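Local coordinates for Lpg2148(MvcA) (Legionella pneumophila subsp. pneumophila str. Philadelphia 1, PDB 6K11), which probably removes ubiquitin from the conjugating enzyme UBE2N through a deamidase-type activity, so that this bacterial effector can regulate UBE2N during infection, at residues 11-16 / 266-271; 41-46 / 50-55; 63-68 / 364-369; 251-254 / 258-261. One frame throughout, in Å; residues are numbered along the deposited sequence.

Interaction 1: residues 11-16 / 266-271; sequences KLKSMS and VSDKDE
Three carboxylates converge on one ammonium group: Lys13 of helix 4-19 pushes NZ into a cluster of acids supplied by Asp268, Asp270 and Glu271. The lysine is buried, and its side chain also touches Phe265 of helix 261-266. CG stands anti to the backbone N (chi1 170°), and the extended chain beyond it carries NZ across to the acids. Each acid grips in its own way. Asp270 comes from the opposite direction and offers the syn lone pair of OD1 to Lys13 NZ at 2.8 Å, while its OD2 adds a weak bond to the same nitrogen. Asp268 lies across the lysine at about a right angle and uses the anti lone pair of OD1, 2.8 Å from Lys13 NZ. Glu271 completes the set with OE1 at 2.9 Å from Lys13 NZ, the nitrogen standing 40° out of the carboxylate plane. One positive charge for three negative ones would probably leave the cluster acidic; Arg308 lies against Asp268 and may offset part of the excess. Asp268 closes the preceding helix with positive phi in a Schellman motif and sits at the N-cap position of helix 269-274, but its side chain makes no capping bond there. The result is a salt-bridge network built at a helix-to-helix turn, tying the N-terminal helix to the junction of helices 261-266 and 269-274.

Interaction 2: residues 41-46 / 50-55; sequences PSINKT and KQQIAK
Ser42 brings the loop after helix 28-39 to the edge of the contact, its carbonyl passing near Gln52 of helix 49-64 without bonding to it. Ile43 follows and divides its branches between two partners. Ile43 CG2 rests 3.7 Å from Gln52 CD, against the amide group, while Ile43 CD1 reaches Ile53 CG1 at 4.0 Å. This small apolar patch continues onto helix 358-381, where Leu381 touches both isoleucines. Asn44 N donates to Gln52 OE1 at 2.6 Å, a bent bond (142° at the hydrogen), and Asn44 O accepts from Gln52 NE2 at 2.7 Å along a nearly straight path (169°). The glutamine gets there because its chain is extended beyond CG, and Asn44 O lies close to the plane of its amide. Further on, the Asn44 side chain folds forward rather than across: Asn44 OD1 accepts from Thr46 N, an Asx turn, and from Thr46 OG1 as well. Gln52 NE2 has a second acceptor in Asn48 O. With both its amide atoms engaged by the backbone of a single residue, Gln52 behaves much as a peptide group would, and the paired bonds fix its amide rotation while pinning the loop to the following helix.

Interaction 3: residues 63-68 / 364-369; sequences MMTEPT and NYRNRA
The guanidinium of Arg366 carries the methyl group of Thr65 over one face, with CG2 4.0 Å above the plane near its centre, and a water at its edge; Met64 O approaches obliquely. The setting is helix-to-helix packing at the surface, where the C-terminal end of helix 49-64 meets the side of helix 358-381. Arg366 is extended from CG to NE and reaches across to the C-terminal end of helix 49-64, where Arg366 NH2 makes a weak bond to Met64 O (3.3 Å, 134° at the hydrogen). A water bridges the same two residues: it accepts from Arg366 NE at 2.8 Å and donates to Met64 O at 2.8 Å. NH1 turns back to Glu363 in a salt bridge within its own helix, which helps hold the flat group in place. Thr65 meets the arginine at about a right angle; its OG1 is bonded to His62 O, leaving CG2 to lie over the guanidinium. Nearer the backbone of Arg366, its CG lies 4.2 Å from Met64 CE. Beyond Thr65 the chain tightens into an inverse gamma turn centred on Pro67, and Met63 O receives Thr68 OG1 at 2.7 Å from one face of its carbonyl plane and Glu66 N from the other.

Interaction 4: residues 251-254 / 258-261; sequences PYQA and SHTL
Gln253 meets His259 by way of a detour: CB points away from segment 258-261, and the rest of the side chain brings the amide back to it. Gln253 CG, set between the backbone N and the carbonyl carbon (chi1 65°), comes within 4.1 Å of His259 NE2. CD follows at the edge of the imidazole, in its plane. At the tip, Gln253 NE2 donates to His259 NE2 at 3.0 Å in a fairly straight bond (163°), and amide and ring lie nearly coplanar. Further polar links of the tip, NE2 to Phe305 O and OE1 to His232, are consistent with a single orientation of the amide. His259 is steadied in turn by Ser258 OG, 3.0 Å from its ND1, and by the nearby ring of Trp264. The backbone is served less well. Gln253 N and O are buried without a conventional partner; O has a CA-H...O contact with Leu261 CA at 3.5 Å, and Leu261 CD1 packs beside it. Ala254 CB sits 3.6 Å from Leu261 N, at the start of helix 261-266, which Thr260 N-caps. Ser258 and His259 both face one residue of the short connection between the segments, a classic beta bulge. A glutamine next to strand 250-252, outermost in the sheet within this chain, bonded to a histidine on the adjacent strand 228-238, is consistent with the active-site arrangement of papain-like deamidases.

How the interactions relate
The four contacts differ in chemistry as in burial. Interaction 4 is buried at the edge strand of the antiparallel sheet and relies on an amide-to-imidazole hydrogen bond and close packing. Interaction 1 touches it, with Asp270 CB 3.3 Å from Pro251 O, yet is only partly buried and works through charge; helix 261-266 begins in interaction 4 and ends in interaction 1. Interaction 3, at the surface, uses water and a weak bond, but its Pro67 CB packs 3.6 Å from His259 N of interaction 4. Interaction 2, partly buried, stands apart. It shares helix 49-64 with interaction 3; helix 358-381 provides the other half of interaction 3 and packs on the isoleucines of interaction 2.

Interaction 1: residues 11-16 / 266-271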
loop_
_atom_site.group_PDB
_atom_site.type_symbol
_atom_site.label_atom_id
_atom_site.label_comp_id
_atom_site.label_asym_id
_atom_site.label_seq_id
_atom_site.Cartn_x
_atom_site.Cartn_y
_atom_site.Cartn_z
ATOM N N LYS A 11 -5.324 2.668 24.381
ATOM C CA LYS A 11 -6.374 1.675 24.189
ATOM C C LYS A 11 -6.287 1.038 22.812
ATOM O O LYS A 11 -6.456 -0.178 22.680
ATOM C CB LYS A 11 -7.743 2.328 24.403
ATOM C CG LYS A 11 -8.947 1.549 23.915
ATOM C CD LYS A 11 -10.212 2.013 24.663
ATOM C CE LYS A 11 -11.363 1.009 24.513
ATOM N NZ LYS A 11 -12.107 0.739 25.757
ATOM N N LEU A 12 -6.035 1.845 21.775
ATOM C CA LEU A 12 -5.863 1.287 20.443
ATOM C C LEU A 12 -4.703 0.294 20.427
ATOM O O LEU A 12 -4.821 -0.822 19.882
ATOM C CB LEU A 12 -5.648 2.418 19.425
ATOM C CG LEU A 12 -5.162 1.944 18.045
ATOM C CD1 LEU A 12 -6.273 1.200 17.317
ATOM C CD2 LEU A 12 -4.609 3.081 17.182
ATOM N N LYS A 13 -3.585 0.664 21.057
ATOM C CA LYS A 13 -2.431 -0.227 21.081
ATOM C C LYS A 13 -2.730 -1.494 21.880
ATOM O O LYS A 13 -2.451 -2.612 21.424
ATOM C CB LYS A 13 -1.206 0.499 21.647
ATOM C CG LYS A 13 -0.032 -0.432 21.933
ATOM C CD LYS A 13 1.262 0.333 22.120
ATOM C CE LYS A 13 2.433 -0.620 22.317
ATOM N NZ LYS A 13 3.727 0.098 22.348
ATOM N N SER A 14 -3.315 -1.343 23.077
ATOM C CA SER A 14 -3.580 -2.514 23.907
ATOM C C SER A 14 -4.553 -3.474 23.220
ATOM O O SER A 14 -4.349 -4.698 23.226
ATOM C CB SER A 14 -4.109 -2.065 25.276
ATOM O OG SER A 14 -4.380 -3.193 26.088
ATOM N N MET A 15 -5.592 -2.934 22.590
ATOM C CA MET A 15 -6.611 -3.760 21.941
ATOM C C MET A 15 -6.066 -4.461 20.699
ATOM O O MET A 15 -6.378 -5.634 20.450
ATOM C CB MET A 15 -7.824 -2.897 21.555
ATOM C CG MET A 15 -8.757 -2.472 22.735
ATOM S SD MET A 15 -10.197 -1.507 22.171
ATOM C CE MET A 15 -10.980 -2.703 21.096
ATOM N N SER A 16 -5.293 -3.750 19.884
ATOM C CA SER A 16 -4.687 -4.389 18.713
ATOM C C SER A 16 -3.700 -5.491 19.114
ATOM O O SER A 16 -3.676 -6.568 18.500
ATOM C CB SER A 16 -4.014 -3.330 17.839
ATOM O OG SER A 16 -3.340 -3.965 16.746
ATOM N N VAL A 266 2.777 -5.181 19.240
ATOM C CA VAL A 266 3.409 -6.131 20.164
ATOM C C VAL A 266 4.920 -5.881 20.244
ATOM O O VAL A 266 5.533 -6.029 21.314
ATOM C CB VAL A 266 3.093 -7.590 19.741
ATOM C CG1 VAL A 266 3.920 -8.587 20.531
ATOM C CG2 VAL A 266 1.586 -7.904 19.920
ATOM N N SER A 267 5.541 -5.473 19.134
ATOM C CA SER A 267 6.981 -5.227 19.120
ATOM C C SER A 267 7.367 -3.872 19.702
ATOM O O SER A 267 8.564 -3.624 19.865
ATOM C CB SER A 267 7.527 -5.311 17.688
ATOM O OG SER A 267 7.187 -4.138 16.953
ATOM N N ASP A 268 6.399 -2.989 19.985
ATOM C CA ASP A 268 6.675 -1.655 20.540
ATOM C C ASP A 268 7.569 -0.827 19.614
ATOM O O ASP A 268 8.288 0.077 20.063
ATOM C CB ASP A 268 7.316 -1.721 21.941
ATOM C CG ASP A 268 6.465 -2.462 22.959
ATOM O OD1 ASP A 268 5.281 -2.109 23.123
ATOM O OD2 ASP A 268 6.992 -3.402 23.601
ATOM N N LYS A 269 7.554 -1.117 18.310
ATOM C CA LYS A 269 8.321 -0.262 17.412
ATOM C C LYS A 269 7.713 1.126 17.319
ATOM O O LYS A 269 8.422 2.075 16.978
ATOM C CB LYS A 269 8.435 -0.884 16.012
ATOM C CG LYS A 269 9.396 -0.121 15.111
ATOM C CD LYS A 269 9.981 -0.977 14.022
ATOM C CE LYS A 269 10.697 -0.095 13.006
ATOM N NZ LYS A 269 11.405 -0.913 11.973
ATOM N N ASP A 270 6.423 1.273 17.638
ATOM C CA ASP A 270 5.842 2.608 17.727
ATOM C C ASP A 270 6.538 3.436 18.806
ATOM O O ASP A 270 6.878 4.607 18.584
ATOM C CB ASP A 270 4.324 2.515 17.982
ATOM C CG ASP A 270 3.966 1.911 19.354
ATOM O OD1 ASP A 270 4.514 0.852 19.737
ATOM O OD2 ASP A 270 3.099 2.492 20.042
ATOM N N GLU A 271 6.768 2.838 19.983
ATOM C CA GLU A 271 7.408 3.561 21.083
ATOM C C GLU A 271 8.884 3.783 20.794
ATOM O O GLU A 271 9.431 4.851 21.102
ATOM C CB GLU A 271 7.236 2.794 22.401
ATOM C CG GLU A 271 5.790 2.732 22.885
ATOM C CD GLU A 271 5.658 2.177 24.304
ATOM O OE1 GLU A 271 4.563 1.657 24.631
ATOM O OE2 GLU A 271 6.643 2.255 25.077
#

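Interaction 2: residues 41-46 / 50-55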
loop_
_atom_site.group_PDB
_atom_site.type_symbol
_atom_site.label_atom_id
_atom_site.label_comp_id
_atom_site.label_asym_id
_atom_site.label_seq_id
_atom_site.Cartn_x
_atom_site.Cartn_y
_atom_site.Cartn_z
ATOM N N PRO A 41 -14.912 -17.055 -8.371
ATOM C CA PRO A 41 -14.376 -16.975 -9.742
ATOM C C PRO A 41 -13.163 -17.862 -9.986
ATOM O O PRO A 41 -12.798 -18.074 -11.150
ATOM C CB PRO A 41 -14.012 -15.491 -9.894
ATOM C CG PRO A 41 -14.849 -14.789 -8.867
ATOM C CD PRO A 41 -14.887 -15.734 -7.712
ATOM N N SER A 42 -12.529 -18.381 -8.938
ATOM C CA SER A 42 -11.364 -19.244 -9.075
ATOM C C SER A 42 -11.715 -20.725 -9.142
ATOM O O SER A 42 -10.818 -21.551 -9.347
ATOM C CB SER A 42 -10.389 -19.006 -7.918
ATOM O OG SER A 42 -9.839 -17.705 -7.980
ATOM N N ILE A 43 -12.982 -21.086 -8.984
ATOM C CA ILE A 43 -13.396 -22.480 -9.006
ATOM C C ILE A 43 -13.910 -22.807 -10.404
ATOM O O ILE A 43 -14.877 -22.201 -10.882
ATOM C CB ILE A 43 -14.453 -22.764 -7.929
ATOM C CG1 ILE A 43 -13.862 -22.427 -6.549
ATOM C CG2 ILE A 43 -14.936 -24.212 -8.019
ATOM C CD1 ILE A 43 -14.638 -22.958 -5.383
ATOM N N ASN A 44 -13.233 -23.738 -11.070
ATOM C CA ASN A 44 -13.673 -24.233 -12.368
ATOM C C ASN A 44 -14.843 -25.187 -12.150
ATOM O O ASN A 44 -14.684 -26.246 -11.533
ATOM C CB ASN A 44 -12.512 -24.923 -13.085
ATOM C CG ASN A 44 -12.836 -25.270 -14.526
ATOM O OD1 ASN A 44 -13.849 -25.912 -14.808
ATOM N ND2 ASN A 44 -11.966 -24.854 -15.449
ATOM N N LYS A 45 -16.023 -24.809 -12.648
ATOM C CA LYS A 45 -17.229 -25.559 -12.316
ATOM C C LYS A 45 -17.414 -26.821 -13.151
ATOM O O LYS A 45 -18.306 -27.619 -12.841
ATOM C CB LYS A 45 -18.453 -24.648 -12.437
ATOM C CG LYS A 45 -18.354 -23.436 -11.520
ATOM C CD LYS A 45 -18.691 -22.157 -12.244
ATOM C CE LYS A 45 -19.968 -21.564 -11.682
ATOM N NZ LYS A 45 -20.267 -20.234 -12.284
ATOM N N THR A 46 -16.584 -27.045 -14.167
ATOM C CA THR A 46 -16.547 -28.329 -14.859
ATOM C C THR A 46 -15.587 -29.317 -14.205
ATOM O O THR A 46 -15.436 -30.437 -14.706
ATOM C CB THR A 46 -16.153 -28.140 -16.331
ATOM O OG1 THR A 46 -14.728 -28.022 -16.427
ATOM C CG2 THR A 46 -16.802 -26.896 -16.921
ATOM N N LYS A 50 -15.763 -30.354 -4.821
ATOM C CA LYS A 50 -15.407 -30.566 -3.419
ATOM C C LYS A 50 -13.915 -30.356 -3.170
ATOM O O LYS A 50 -13.522 -29.861 -2.102
ATOM C CB LYS A 50 -15.828 -31.970 -2.985
ATOM C CG LYS A 50 -15.631 -32.264 -1.506
ATOM C CD LYS A 50 -16.645 -33.290 -1.017
ATOM C CE LYS A 50 -18.073 -32.798 -1.216
ATOM N NZ LYS A 50 -19.044 -33.928 -1.299
ATOM N N GLN A 51 -13.073 -30.708 -4.143
ATOM C CA GLN A 51 -11.633 -30.552 -3.984
ATOM C C GLN A 51 -11.208 -29.097 -4.153
ATOM O O GLN A 51 -10.339 -28.606 -3.418
ATOM C CB GLN A 51 -10.905 -31.451 -4.987
ATOM C CG GLN A 51 -9.401 -31.441 -4.860
ATOM C CD GLN A 51 -8.719 -32.187 -5.997
ATOM O OE1 GLN A 51 -9.359 -32.560 -6.985
ATOM N NE2 GLN A 51 -7.410 -32.406 -5.861
ATOM N N GLN A 52 -11.810 -28.394 -5.112
ATOM C CA GLN A 52 -11.496 -26.983 -5.293
ATOM C C GLN A 52 -11.927 -26.165 -4.080
ATOM O O GLN A 52 -11.207 -25.257 -3.650
ATOM C CB GLN A 52 -12.159 -26.461 -6.563
ATOM C CG GLN A 52 -11.467 -26.922 -7.842
ATOM C CD GLN A 52 -12.176 -26.443 -9.089
ATOM O OE1 GLN A 52 -11.797 -25.430 -9.685
ATOM N NE2 GLN A 52 -13.205 -27.177 -9.500
ATOM N N ILE A 53 -13.089 -26.483 -3.506
ATOM C CA ILE A 53 -13.542 -25.774 -2.312
ATOM C C ILE A 53 -12.549 -25.978 -1.171
ATOM O O ILE A 53 -12.175 -25.026 -0.475
ATOM C CB ILE A 53 -14.960 -26.232 -1.921
ATOM C CG1 ILE A 53 -15.971 -25.832 -3.009
ATOM C CG2 ILE A 53 -15.353 -25.659 -0.554
ATOM C CD1 ILE A 53 -17.327 -26.526 -2.883
ATOM N N ALA A 54 -12.107 -27.222 -0.961
ATOM C CA ALA A 54 -11.116 -27.481 0.082
ATOM C C ALA A 54 -9.848 -26.673 -0.161
ATOM O O ALA A 54 -9.251 -26.133 0.782
ATOM C CB ALA A 54 -10.800 -28.975 0.151
ATOM N N LYS A 55 -9.448 -26.554 -1.428
ATOM C CA LYS A 55 -8.265 -25.787 -1.796
ATOM C C LYS A 55 -8.438 -24.306 -1.476
ATOM O O LYS A 55 -7.549 -23.674 -0.887
ATOM C CB LYS A 55 -7.973 -25.987 -3.287
ATOM C CG LYS A 55 -6.782 -25.192 -3.821
ATOM C CD LYS A 55 -6.823 -25.083 -5.341
ATOM C CE LYS A 55 -5.562 -24.418 -5.886
ATOM N NZ LYS A 55 -5.578 -24.300 -7.377
#

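Interaction 3: residues 63-68 / 364-369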
loop_
_atom_site.group_PDB
_atom_site.type_symbol
_atom_site.label_atom_id
_atom_site.label_comp_id
_atom_site.label_asym_id
_atom_site.label_seq_id
_atom_site.Cartn_x
_atom_site.Cartn_y
_atom_site.Cartn_z
ATOM N N MET A 63 -3.841 -17.581 4.946
ATOM C CA MET A 63 -3.602 -16.143 4.989
ATOM C C MET A 63 -4.064 -15.517 6.305
ATOM O O MET A 63 -3.437 -14.562 6.782
ATOM C CB MET A 63 -4.283 -15.464 3.794
ATOM C CG MET A 63 -3.792 -15.983 2.436
ATOM S SD MET A 63 -4.459 -15.089 1.003
ATOM C CE MET A 63 -6.212 -15.069 1.361
ATOM N N MET A 64 -5.139 -16.041 6.915
ATOM C CA MET A 64 -5.590 -15.504 8.199
ATOM C C MET A 64 -4.572 -15.711 9.324
ATOM O O MET A 64 -4.640 -15.005 10.335
ATOM C CB MET A 64 -6.930 -16.128 8.602
ATOM C CG MET A 64 -8.066 -15.826 7.629
ATOM S SD MET A 64 -8.886 -14.305 8.100
ATOM C CE MET A 64 -9.785 -14.920 9.521
ATOM N N THR A 65 -3.637 -16.655 9.187
ATOM C CA THR A 65 -2.593 -16.860 10.189
ATOM C C THR A 65 -1.230 -16.310 9.765
ATOM O O THR A 65 -0.227 -16.559 10.453
ATOM C CB THR A 65 -2.451 -18.350 10.534
ATOM O OG1 THR A 65 -1.923 -19.046 9.394
ATOM C CG2 THR A 65 -3.802 -18.961 10.931
ATOM N N GLU A 66 -1.163 -15.556 8.669
ATOM C CA GLU A 66 0.099 -15.031 8.147
ATOM C C GLU A 66 0.046 -13.509 8.090
ATOM O O GLU A 66 -1.046 -12.928 8.219
ATOM C CB GLU A 66 0.367 -15.630 6.762
ATOM C CG GLU A 66 0.622 -17.128 6.845
ATOM C CD GLU A 66 0.465 -17.843 5.519
ATOM O OE1 GLU A 66 0.204 -17.165 4.500
ATOM O OE2 GLU A 66 0.602 -19.092 5.508
ATOM N N PRO A 67 1.196 -12.813 7.890
ATOM C CA PRO A 67 1.142 -11.351 7.710
ATOM C C PRO A 67 0.562 -10.960 6.359
ATOM O O PRO A 67 1.303 -10.722 5.394
ATOM C CB PRO A 67 2.612 -10.923 7.828
ATOM C CG PRO A 67 3.391 -12.152 7.307
ATOM C CD PRO A 67 2.583 -13.331 7.823
ATOM N N THR A 68 -0.766 -10.879 6.274
ATOM C CA THR A 68 -1.435 -10.548 5.022
ATOM C C THR A 68 -2.326 -9.322 5.142
ATOM O O THR A 68 -3.165 -9.079 4.263
ATOM C CB THR A 68 -2.247 -11.750 4.510
ATOM O OG1 THR A 68 -3.144 -12.187 5.529
ATOM C CG2 THR A 68 -1.308 -12.906 4.157
ATOM N N ASN A 364 -11.944 -18.351 18.183
ATOM C CA ASN A 364 -13.385 -18.460 17.941
ATOM C C ASN A 364 -13.779 -17.714 16.672
ATOM O O ASN A 364 -14.551 -18.228 15.847
ATOM C CB ASN A 364 -14.152 -17.921 19.149
ATOM C CG ASN A 364 -15.666 -17.844 18.909
ATOM O OD1 ASN A 364 -16.220 -16.760 18.642
ATOM N ND2 ASN A 364 -16.337 -18.992 19.009
ATOM N N TYR A 365 -13.248 -16.496 16.500
ATOM C CA TYR A 365 -13.544 -15.690 15.321
ATOM C C TYR A 365 -13.058 -16.372 14.045
ATOM O O TYR A 365 -13.784 -16.436 13.042
ATOM C CB TYR A 365 -12.891 -14.319 15.485
ATOM C CG TYR A 365 -13.196 -13.326 14.397
ATOM C CD1 TYR A 365 -14.373 -12.564 14.431
ATOM C CD2 TYR A 365 -12.302 -13.111 13.360
ATOM C CE1 TYR A 365 -14.640 -11.645 13.432
ATOM C CE2 TYR A 365 -12.553 -12.186 12.374
ATOM C CZ TYR A 365 -13.728 -11.456 12.414
ATOM O OH TYR A 365 -13.967 -10.550 11.412
ATOM N N ARG A 366 -11.809 -16.852 14.055
ATOM C CA ARG A 366 -11.268 -17.564 12.898
ATOM C C ARG A 366 -12.093 -18.799 12.566
ATOM O O ARG A 366 -12.351 -19.082 11.391
ATOM C CB ARG A 366 -9.822 -17.990 13.161
ATOM C CG ARG A 366 -8.792 -16.893 13.108
ATOM C CD ARG A 366 -7.512 -17.404 13.772
ATOM N NE ARG A 366 -6.386 -16.543 13.443
ATOM C CZ ARG A 366 -5.159 -16.679 13.938
ATOM N NH1 ARG A 366 -4.878 -17.650 14.809
ATOM N NH2 ARG A 366 -4.214 -15.834 13.551
ATOM N N ASN A 367 -12.473 -19.573 13.583
ATOM C CA ASN A 367 -13.194 -20.818 13.323
ATOM C C ASN A 367 -14.579 -20.536 12.743
ATOM O O ASN A 367 -15.045 -21.259 11.852
ATOM C CB ASN A 367 -13.293 -21.657 14.603
ATOM C CG ASN A 367 -11.920 -22.175 15.076
ATOM O OD1 ASN A 367 -10.934 -22.084 14.354
ATOM N ND2 ASN A 367 -11.864 -22.700 16.287
ATOM N N ARG A 368 -15.237 -19.468 13.208
ATOM C CA ARG A 368 -16.554 -19.131 12.680
ATOM C C ARG A 368 -16.463 -18.566 11.269
ATOM O O ARG A 368 -17.357 -18.809 10.457
ATOM C CB ARG A 368 -17.273 -18.146 13.615
ATOM C CG ARG A 368 -17.640 -18.756 14.969
ATOM C CD ARG A 368 -17.863 -17.697 16.059
ATOM N NE ARG A 368 -18.903 -16.731 15.711
ATOM C CZ ARG A 368 -19.337 -15.787 16.542
ATOM N NH1 ARG A 368 -18.818 -15.693 17.764
ATOM N NH2 ARG A 368 -20.280 -14.938 16.155
ATOM N N ALA A 369 -15.391 -17.832 10.940
ATOM C CA ALA A 369 -15.226 -17.349 9.569
ATOM C C ALA A 369 -14.972 -18.504 8.607
ATOM O O ALA A 369 -15.478 -18.508 7.477
ATOM C CB ALA A 369 -14.080 -16.330 9.492
HETATM O O HOH W 1 -6.590 -14.077 12.186
#

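Interaction 4: residues 251-254 / 258-261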
loop_
_atom_site.group_PDB
_atom_site.type_symbol
_atom_site.label_atom_id
_atom_site.label_comp_id
_atom_site.label_asym_id
_atom_site.label_seq_id
_atom_site.Cartn_x
_atom_site.Cartn_y
_atom_site.Cartn_z
ATOM N N PRO A 251 3.940 6.301 15.387
ATOM C CA PRO A 251 3.600 5.751 14.073
ATOM C C PRO A 251 2.962 4.381 14.208
ATOM O O PRO A 251 3.349 3.562 15.051
ATOM C CB PRO A 251 4.965 5.662 13.368
ATOM C CG PRO A 251 5.944 5.394 14.496
ATOM C CD PRO A 251 5.349 6.047 15.749
ATOM N N TYR A 252 1.968 4.144 13.346
ATOM C CA TYR A 252 1.206 2.904 13.280
ATOM C C TYR A 252 1.261 2.356 11.862
ATOM O O TYR A 252 1.054 3.107 10.895
ATOM C CB TYR A 252 -0.278 3.130 13.642
ATOM C CG TYR A 252 -0.570 3.850 14.943
ATOM C CD1 TYR A 252 0.245 3.712 16.055
ATOM C CD2 TYR A 252 -1.711 4.654 15.052
ATOM C CE1 TYR A 252 -0.070 4.393 17.262
ATOM C CE2 TYR A 252 -2.021 5.315 16.220
ATOM C CZ TYR A 252 -1.211 5.182 17.315
ATOM O OH TYR A 252 -1.570 5.856 18.464
ATOM N N GLN A 253 1.484 1.048 11.724
ATOM C CA GLN A 253 1.477 0.484 10.380
ATOM C C GLN A 253 1.361 -1.035 10.395
ATOM O O GLN A 253 1.626 -1.702 11.400
ATOM C CB GLN A 253 2.750 0.874 9.617
ATOM C CG GLN A 253 4.025 0.274 10.231
ATOM C CD GLN A 253 5.169 0.325 9.255
ATOM O OE1 GLN A 253 5.530 1.403 8.787
ATOM N NE2 GLN A 253 5.712 -0.829 8.904
ATOM N N ALA A 254 0.972 -1.563 9.237
ATOM C CA ALA A 254 1.214 -2.937 8.816
ATOM C C ALA A 254 2.052 -2.911 7.538
ATOM O O ALA A 254 2.195 -1.871 6.889
ATOM C CB ALA A 254 -0.108 -3.697 8.560
ATOM N N SER A 258 5.210 -8.967 5.771
ATOM C CA SER A 258 6.188 -8.761 6.833
ATOM C C SER A 258 5.557 -8.833 8.218
ATOM O O SER A 258 6.001 -9.643 9.037
ATOM C CB SER A 258 6.912 -7.421 6.647
ATOM O OG SER A 258 7.835 -7.216 7.715
ATOM N N HIS A 259 4.554 -7.998 8.514
ATOM C CA HIS A 259 3.979 -7.932 9.851
ATOM C C HIS A 259 2.619 -7.240 9.777
ATOM O O HIS A 259 2.364 -6.436 8.872
ATOM C CB HIS A 259 4.901 -7.167 10.812
ATOM C CG HIS A 259 5.186 -5.765 10.365
ATOM N ND1 HIS A 259 6.239 -5.457 9.530
ATOM C CD2 HIS A 259 4.532 -4.598 10.595
ATOM C CE1 HIS A 259 6.243 -4.157 9.296
ATOM N NE2 HIS A 259 5.216 -3.615 9.920
ATOM N N THR A 260 1.745 -7.576 10.730
ATOM C CA THR A 260 0.455 -6.916 10.874
ATOM C C THR A 260 0.556 -5.744 11.847
ATOM O O THR A 260 1.566 -5.542 12.520
ATOM C CB THR A 260 -0.606 -7.894 11.388
ATOM O OG1 THR A 260 -0.232 -8.319 12.704
ATOM C CG2 THR A 260 -0.679 -9.146 10.476
ATOM N N LEU A 261 -0.535 -4.982 11.941
ATOM C CA LEU A 261 -0.583 -3.904 12.924
ATOM C C LEU A 261 -0.449 -4.457 14.337
ATOM O O LEU A 261 0.226 -3.863 15.192
ATOM C CB LEU A 261 -1.883 -3.116 12.755
ATOM C CG LEU A 261 -2.111 -1.929 13.698
ATOM C CD1 LEU A 261 -0.979 -0.925 13.565
ATOM C CD2 LEU A 261 -3.469 -1.283 13.414
#